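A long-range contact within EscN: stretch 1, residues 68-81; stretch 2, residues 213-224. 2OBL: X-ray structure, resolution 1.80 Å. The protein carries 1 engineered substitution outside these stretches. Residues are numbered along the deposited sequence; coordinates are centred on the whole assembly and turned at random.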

ATOM      1  N   CYS A  68       1.505  -1.909  10.536  1.00 20.70           N
ATOM      2  CA  CYS A  68       0.909  -2.931   9.679  1.00 21.89           C
ATOM      3  C   CYS A  68       1.184  -4.305  10.259  1.00 20.13           C
ATOM      4  O   CYS A  68       2.107  -4.471  11.046  1.00 20.54           O
ATOM      5  CB  CYS A  68       1.508  -2.884   8.278  1.00 22.65           C
ATOM      6  SG  CYS A  68       1.197  -1.382   7.370  1.00 27.34           S
ATOM      7  N   GLY A  69       0.397  -5.291   9.833  1.00 18.01           N
ATOM      8  CA  GLY A  69       0.575  -6.662  10.281  1.00 15.88           C
ATOM      9  C   GLY A  69       0.764  -7.640   9.137  1.00 14.81           C
ATOM     10  O   GLY A  69       0.299  -7.404   8.026  1.00 13.92           O
ATOM     11  N   ILE A  70       1.457  -8.740   9.408  1.00 14.04           N
ATOM     12  CA  ILE A  70       1.657  -9.771   8.385  1.00 13.55           C
ATOM     13  C   ILE A  70       0.315 -10.370   7.977  1.00 13.42           C
ATOM     14  O   ILE A  70      -0.442 -10.883   8.826  1.00 13.08           O
ATOM     15  CB  ILE A  70       2.630 -10.868   8.854  1.00 13.61           C
ATOM     16  CG1 ILE A  70       4.010 -10.264   9.156  1.00 14.18           C
ATOM     17  CG2 ILE A  70       2.758 -11.958   7.813  1.00 14.31           C
ATOM     18  CD1 ILE A  70       5.047 -11.302   9.622  1.00 14.44           C
ATOM     19  N   GLY A  71       0.016 -10.269   6.683  1.00 12.47           N
ATOM     20  CA  GLY A  71      -1.225 -10.782   6.101  1.00 12.03           C
ATOM     21  C   GLY A  71      -2.355  -9.758   6.027  1.00 11.74           C
ATOM     22  O   GLY A  71      -3.465 -10.077   5.630  1.00 11.97           O
ATOM     23  N   GLN A  72      -2.068  -8.521   6.425  1.00 11.91           N
ATOM     24  CA  GLN A  72      -3.033  -7.435   6.350  1.00 12.87           C
ATOM     25  C   GLN A  72      -3.313  -7.058   4.903  1.00 12.97           C
ATOM     26  O   GLN A  72      -2.438  -7.207   4.041  1.00 12.62           O
ATOM     27  CB  GLN A  72      -2.466  -6.214   7.068  1.00 13.72           C
ATOM     28  CG  GLN A  72      -3.480  -5.195   7.495  1.00 15.57           C
ATOM     29  CD  GLN A  72      -2.844  -4.004   8.172  1.00 15.53           C
ATOM     30  OE1 GLN A  72      -1.619  -3.888   8.210  1.00 14.66           O
ATOM     31  NE2 GLN A  72      -3.669  -3.086   8.671  1.00 16.67           N
ATOM     32  N   ARG A  73      -4.542  -6.591   4.654  1.00 12.57           N
ATOM     33  CA  ARG A  73      -4.891  -5.869   3.427  1.00 12.17           C
ATOM     34  C   ARG A  73      -4.944  -4.380   3.742  1.00 12.29           C
ATOM     35  O   ARG A  73      -5.716  -3.950   4.606  1.00 11.95           O
ATOM     36  CB  ARG A  73      -6.238  -6.328   2.865  1.00 13.28           C
ATOM     37  CG  ARG A  73      -6.224  -7.736   2.243  1.00 15.64           C
ATOM     38  CD  ARG A  73      -6.372  -8.802   3.298  1.00 18.27           C
ATOM     39  NE  ARG A  73      -7.470  -8.458   4.204  1.00 20.23           N
ATOM     40  CZ  ARG A  73      -8.748  -8.762   3.991  1.00 21.35           C
ATOM     41  NH1 ARG A  73      -9.104  -9.469   2.920  1.00 21.76           N
ATOM     42  NH2 ARG A  73      -9.669  -8.382   4.867  1.00 22.42           N
ATOM     43  N   ILE A  74      -4.105  -3.602   3.063  1.00 11.54           N
ATOM     44  CA  ILE A  74      -3.911  -2.187   3.387  1.00 12.02           C
ATOM     45  C   ILE A  74      -4.196  -1.351   2.161  1.00 11.99           C
ATOM     46  O   ILE A  74      -3.757  -1.699   1.071  1.00 12.10           O
ATOM     47  CB  ILE A  74      -2.427  -1.945   3.773  1.00 13.06           C
ATOM     48  CG1 ILE A  74      -2.009  -2.863   4.929  1.00 14.18           C
ATOM     49  CG2 ILE A  74      -2.160  -0.463   4.061  1.00 14.47           C
ATOM     50  CD1 ILE A  74      -0.549  -3.300   4.855  1.00 14.85           C
ATOM     51  N   GLY A  75      -4.932  -0.256   2.317  1.00 11.60           N
ATOM     52  CA  GLY A  75      -5.157   0.644   1.188  1.00 12.41           C
ATOM     53  C   GLY A  75      -4.337   1.914   1.350  1.00 12.03           C
ATOM     54  O   GLY A  75      -4.174   2.414   2.464  1.00 13.42           O
ATOM     55  N   ILE A  76      -3.816   2.443   0.248  1.00 10.96           N
ATOM     56  CA  ILE A  76      -3.220   3.776   0.271  1.00 11.34           C
ATOM     57  C   ILE A  76      -4.056   4.630  -0.682  1.00 10.45           C
ATOM     58  O   ILE A  76      -4.165   4.308  -1.864  1.00 10.20           O
ATOM     59  CB  ILE A  76      -1.750   3.772  -0.201  1.00 11.44           C
ATOM     60  CG1 ILE A  76      -0.881   2.946   0.765  1.00 11.67           C
ATOM     61  CG2 ILE A  76      -1.237   5.229  -0.343  1.00 12.82           C
ATOM     62  CD1 ILE A  76       0.597   2.819   0.335  1.00 12.10           C
ATOM     63  N   PHE A  77      -4.651   5.692  -0.138  1.00  9.79           N
ATOM     64  CA  PHE A  77      -5.572   6.569  -0.865  1.00  9.96           C
ATOM     65  C   PHE A  77      -4.816   7.867  -1.169  1.00 11.03           C
ATOM     66  O   PHE A  77      -4.308   8.511  -0.257  1.00 11.08           O
ATOM     67  CB  PHE A  77      -6.800   6.879   0.001  1.00 10.78           C
ATOM     68  CG  PHE A  77      -7.705   5.689   0.233  1.00 10.66           C
ATOM     69  CD1 PHE A  77      -8.923   5.583  -0.446  1.00 11.20           C
ATOM     70  CD2 PHE A  77      -7.334   4.670   1.104  1.00 11.45           C
ATOM     71  CE1 PHE A  77      -9.751   4.475  -0.253  1.00 11.66           C
ATOM     72  CE2 PHE A  77      -8.166   3.563   1.301  1.00 11.07           C
ATOM     73  CZ  PHE A  77      -9.366   3.466   0.611  1.00 11.10           C
ATOM     74  N   ALA A  78      -4.731   8.240  -2.445  1.00 10.44           N
ATOM     75  CA  ALA A  78      -3.917   9.383  -2.848  1.00 10.97           C
ATOM     76  C   ALA A  78      -4.374   9.997  -4.165  1.00 11.61           C
ATOM     77  O   ALA A  78      -4.684   9.292  -5.119  1.00 10.78           O
ATOM     78  CB  ALA A  78      -2.448   8.980  -2.942  1.00 10.33           C
ATOM     79  N   GLY A  79      -4.388  11.325  -4.228  1.00 12.73           N
ATOM     80  CA  GLY A  79      -4.608  11.998  -5.503  1.00 13.73           C
ATOM     81  C   GLY A  79      -3.287  12.184  -6.235  1.00 15.18           C
ATOM     82  O   GLY A  79      -2.278  11.567  -5.875  1.00 14.47           O
ATOM     83  N   SER A  80      -3.290  13.067  -7.238  1.00 15.75           N
ATOM     84  CA  SER A  80      -2.093  13.392  -8.003  1.00 17.94           C
ATOM     85  C   SER A  80      -1.191  14.361  -7.269  1.00 18.19           C
ATOM     86  O   SER A  80      -1.661  15.218  -6.521  1.00 18.71           O
ATOM     87  CB  SER A  80      -2.478  14.022  -9.348  1.00 18.91           C
ATOM     88  OG  SER A  80      -3.176  13.093 -10.140  1.00 21.68           O
ATOM     89  N   GLY A  81       0.108  14.240  -7.516  1.00 18.41           N
ATOM     90  CA  GLY A  81       1.070  15.207  -7.030  1.00 18.33           C
ATOM     91  C   GLY A  81       1.164  15.270  -5.525  1.00 18.10           C
ATOM     92  O   GLY A  81       1.449  16.329  -4.964  1.00 18.98           O
ATOM     93  N   GLY A 213       4.749 -19.001   4.974  1.00 21.65           N
ATOM     94  CA  GLY A 213       4.659 -17.815   4.138  1.00 18.87           C
ATOM     95  C   GLY A 213       3.426 -16.984   4.447  1.00 16.92           C
ATOM     96  O   GLY A 213       2.638 -17.306   5.342  1.00 16.72           O
ATOM     97  N   SER A 214       3.266 -15.900   3.702  1.00 14.89           N
ATOM     98  CA  SER A 214       2.124 -15.029   3.859  1.00 13.42           C
ATOM     99  C   SER A 214       2.072 -14.095   2.671  1.00 12.25           C
ATOM    100  O   SER A 214       3.053 -13.967   1.928  1.00 11.46           O
ATOM    101  CB  SER A 214       2.281 -14.183   5.116  1.00 13.75           C
ATOM    102  OG  SER A 214       3.469 -13.416   5.037  1.00 14.31           O
ATOM    103  N   ILE A 215       0.922 -13.451   2.503  1.00 11.62           N
ATOM    104  CA  ILE A 215       0.779 -12.359   1.552  1.00 10.29           C
ATOM    105  C   ILE A 215       0.179 -11.192   2.311  1.00 11.16           C
ATOM    106  O   ILE A 215      -0.943 -11.274   2.841  1.00 11.91           O
ATOM    107  CB  ILE A 215      -0.162 -12.706   0.369  1.00 10.21           C
ATOM    108  CG1 ILE A 215       0.359 -13.914  -0.420  1.00 10.45           C
ATOM    109  CG2 ILE A 215      -0.356 -11.496  -0.536  1.00  9.29           C
ATOM    110  CD1 ILE A 215      -0.573 -14.323  -1.532  1.00  9.93           C
ATOM    111  N   THR A 216       0.951 -10.122   2.381  1.00  9.96           N
ATOM    112  CA  THR A 216       0.480  -8.855   2.900  1.00 10.65           C
ATOM    113  C   THR A 216       0.310  -8.013   1.668  1.00 10.78           C
ATOM    114  O   THR A 216       1.198  -7.997   0.793  1.00 11.19           O
ATOM    115  CB  THR A 216       1.529  -8.218   3.829  1.00 11.06           C
ATOM    116  OG1 THR A 216       1.871  -9.152   4.856  1.00 11.21           O
ATOM    117  CG2 THR A 216       0.991  -6.931   4.457  1.00 10.73           C
ATOM    118  N   ALA A 217      -0.824  -7.329   1.560  1.00  9.85           N
ATOM    119  CA  ALA A 217      -1.134  -6.676   0.308  1.00 10.06           C
ATOM    120  C   ALA A 217      -1.415  -5.200   0.517  1.00 10.67           C
ATOM    121  O   ALA A 217      -2.068  -4.827   1.482  1.00 12.34           O
ATOM    122  CB  ALA A 217      -2.310  -7.362  -0.365  1.00  8.02           C
ATOM    123  N   ILE A 218      -0.897  -4.382  -0.390  1.00 10.75           N
ATOM    124  CA  ILE A 218      -1.178  -2.956  -0.396  1.00 10.57           C
ATOM    125  C   ILE A 218      -1.844  -2.628  -1.713  1.00 11.45           C
ATOM    126  O   ILE A 218      -1.286  -2.915  -2.775  1.00 11.51           O
ATOM    127  CB  ILE A 218       0.122  -2.166  -0.283  1.00 11.00           C
ATOM    128  CG1 ILE A 218       0.721  -2.327   1.115  1.00 11.50           C
ATOM    129  CG2 ILE A 218      -0.093  -0.699  -0.605  1.00 10.56           C
ATOM    130  CD1 ILE A 218       2.150  -1.734   1.215  1.00 11.53           C
ATOM    131  N   TYR A 219      -3.027  -2.019  -1.632  1.00 10.79           N
ATOM    132  CA  TYR A 219      -3.815  -1.633  -2.810  1.00 11.22           C
ATOM    133  C   TYR A 219      -3.937  -0.121  -2.858  1.00 10.88           C
ATOM    134  O   TYR A 219      -4.374   0.493  -1.875  1.00 11.73           O
ATOM    135  CB  TYR A 219      -5.221  -2.248  -2.718  1.00 12.57           C
ATOM    136  CG  TYR A 219      -5.216  -3.744  -2.565  1.00 13.33           C
ATOM    137  CD1 TYR A 219      -5.165  -4.571  -3.687  1.00 13.33           C
ATOM    138  CD2 TYR A 219      -5.241  -4.339  -1.296  1.00 13.59           C
ATOM    139  CE1 TYR A 219      -5.148  -5.951  -3.562  1.00 12.75           C
ATOM    140  CE2 TYR A 219      -5.215  -5.726  -1.154  1.00 13.38           C
ATOM    141  CZ  TYR A 219      -5.177  -6.522  -2.293  1.00 13.00           C
ATOM    142  OH  TYR A 219      -5.152  -7.877  -2.156  1.00 12.87           O
ATOM    143  N   THR A 220      -3.565   0.497  -3.968  1.00 10.48           N
ATOM    144  CA  THR A 220      -3.752   1.962  -4.038  1.00  9.29           C
ATOM    145  C   THR A 220      -5.086   2.334  -4.663  1.00 10.65           C
ATOM    146  O   THR A 220      -5.589   1.659  -5.561  1.00 11.51           O
ATOM    147  CB  THR A 220      -2.626   2.698  -4.767  1.00 10.93           C
ATOM    148  OG1 THR A 220      -2.667   2.380  -6.158  1.00 10.49           O
ATOM    149  CG2 THR A 220      -1.259   2.316  -4.181  1.00 11.15           C
ATOM    150  N   VAL A 221      -5.639   3.431  -4.164  1.00  9.74           N
ATOM    151  CA  VAL A 221      -6.880   4.007  -4.633  1.00 10.32           C
ATOM    152  C   VAL A 221      -6.544   5.441  -5.060  1.00 11.83           C
ATOM    153  O   VAL A 221      -6.016   6.238  -4.269  1.00 11.59           O
ATOM    154  CB  VAL A 221      -7.946   4.025  -3.525  1.00 10.14           C
ATOM    155  CG1 VAL A 221      -9.222   4.756  -4.021  1.00 11.21           C
ATOM    156  CG2 VAL A 221      -8.259   2.585  -3.053  1.00 11.39           C
ATOM    157  N   LEU A 222      -6.833   5.754  -6.312  1.00 11.59           N
ATOM    158  CA  LEU A 222      -6.391   7.015  -6.902  1.00 14.02           C
ATOM    159  C   LEU A 222      -7.547   7.967  -6.793  1.00 15.54           C
ATOM    160  O   LEU A 222      -8.652   7.669  -7.269  1.00 17.22           O
ATOM    161  CB  LEU A 222      -6.018   6.824  -8.367  1.00 16.82           C
ATOM    162  CG  LEU A 222      -4.932   5.776  -8.621  1.00 17.82           C
ATOM    163  CD1 LEU A 222      -4.419   5.907 -10.060  1.00 19.11           C
ATOM    164  CD2 LEU A 222      -3.782   5.870  -7.596  1.00 18.42           C
ATOM    165  N   LEU A 223      -7.302   9.096  -6.138  1.00 14.10           N
ATOM    166  CA  LEU A 223      -8.354  10.057  -5.865  1.00 15.10           C
ATOM    167  C   LEU A 223      -8.385  11.116  -6.948  1.00 15.58           C
ATOM    168  O   LEU A 223      -7.345  11.625  -7.362  1.00 15.78           O
ATOM    169  CB  LEU A 223      -8.159  10.689  -4.491  1.00 15.66           C
ATOM    170  CG  LEU A 223      -8.199   9.713  -3.316  1.00 17.03           C
ATOM    171  CD1 LEU A 223      -7.922  10.447  -2.005  1.00 17.68           C
ATOM    172  CD2 LEU A 223      -9.544   8.976  -3.266  1.00 17.57           C
ATOM    173  N   GLU A 224      -9.576  11.423  -7.434  1.00 16.08           N
ATOM    174  CA  GLU A 224      -9.713  12.453  -8.454  1.00 17.75           C
ATOM    175  C   GLU A 224      -9.962  13.807  -7.784  1.00 18.31           C
ATOM    176  O   GLU A 224     -10.514  13.878  -6.682  1.00 17.36           O
ATOM    177  CB  GLU A 224     -10.829  12.089  -9.448  1.00 18.50           C
ATOM    178  CG  GLU A 224     -10.563  10.802 -10.245  1.00 20.54           C
ATOM    179  CD  GLU A 224      -9.456  10.936 -11.281  1.00 22.27           C
ATOM    180  OE1 GLU A 224      -8.908  12.047 -11.437  1.00 22.87           O
ATOM    181  OE2 GLU A 224      -9.137   9.926 -11.951  1.00 22.82           O
TER
HETATM  182  O   HOH W   1      -6.054  14.054  -7.807  1.00 32.83           O
HETATM  183  O   HOH W   2      -5.399  10.874  -9.434  1.00 37.72           O

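Before the two strands pair, a side chain stands in for a main-chain acceptor: Gly71 N, at the third position of a type II turn running from Gly69 to Gln72, donates to Thr216 OG1 at 2.8 Å, almost straight at 174°. The turn is closed by Gln72 N to Gly69 O (3.1 Å) and braced by Gly69 N to Gln72 OE1 (2.9 Å). Gly71 has phi/psi of 93/3, where a CB would jam against the carbonyl O of Ile70, so glycine suits the position; its bare CA also comes within 3.3 Å of Ile215 O in a CA-H...O contact. Thr216, in the m rotamer, sets OG1 for this bond while its CG2 lies 3.7 Å from Gly69 O and 4.0 Å from Ile74 CD1.

Beyond the turn the stretches, at least 142 residues apart in sequence wherever they touch, run as parallel neighbours in a sheet, their axes at 25°. Stretch 1 uses every second residue for the ladder. Gln72 O accepts from Ala217 N (3.0 Å), and Ile74 N donates to Ala217 O (2.9 Å); Ile74 O then takes Tyr219 N (2.8 Å), Ile76 N reaches Tyr219 O (2.9 Å), and Ile76 O receives Val221 N (2.9 Å). Ala78 N to Val221 O (3.0 Å) and Leu223 N to Ala78 O (2.8 Å) finish the series. CA-H...O contacts fill in between, as from Ile218 CA to Ile74 O and from Gly75 CA to Tyr219 O, both 3.2 Å.

Side chains alternate between the two faces. One carries Ile74, Ile76, Ala78, Ile218, Thr220 and Leu222. Here branched aliphatic chains pack closely, Ile76 CD1 lying 3.7 Å from Ile218 CG2 and Ile74 CD1 4.1 Å from Ile218 CG1; Ile76 and Ile74 are the residues most covered by the partner stretch.

The other face holds Arg73, Phe77, Ala217, Tyr219 and Val221. Val221 CG2 sits over the Phe77 ring, 4.0 Å from its centroid in a CH-pi contact, and Val221 CB is 3.6 Å from Phe77 CD1. Gly75 leaves room for this ring: a CB there would be crowded by Phe77 CE2 at 3.0 Å. Arg73 CG meets the edge of the Tyr219 ring, 4.1 Å from CE2, while its guanidinium leads away to partners elsewhere in the structure.

At the far end Leu223 CD1 approaches Phe77 CB (4.2 Å), and a water bridges Ser80 N (3.0 Å) and Leu223 O (2.8 Å). Altogether 855 Å² is buried, summed over both sides.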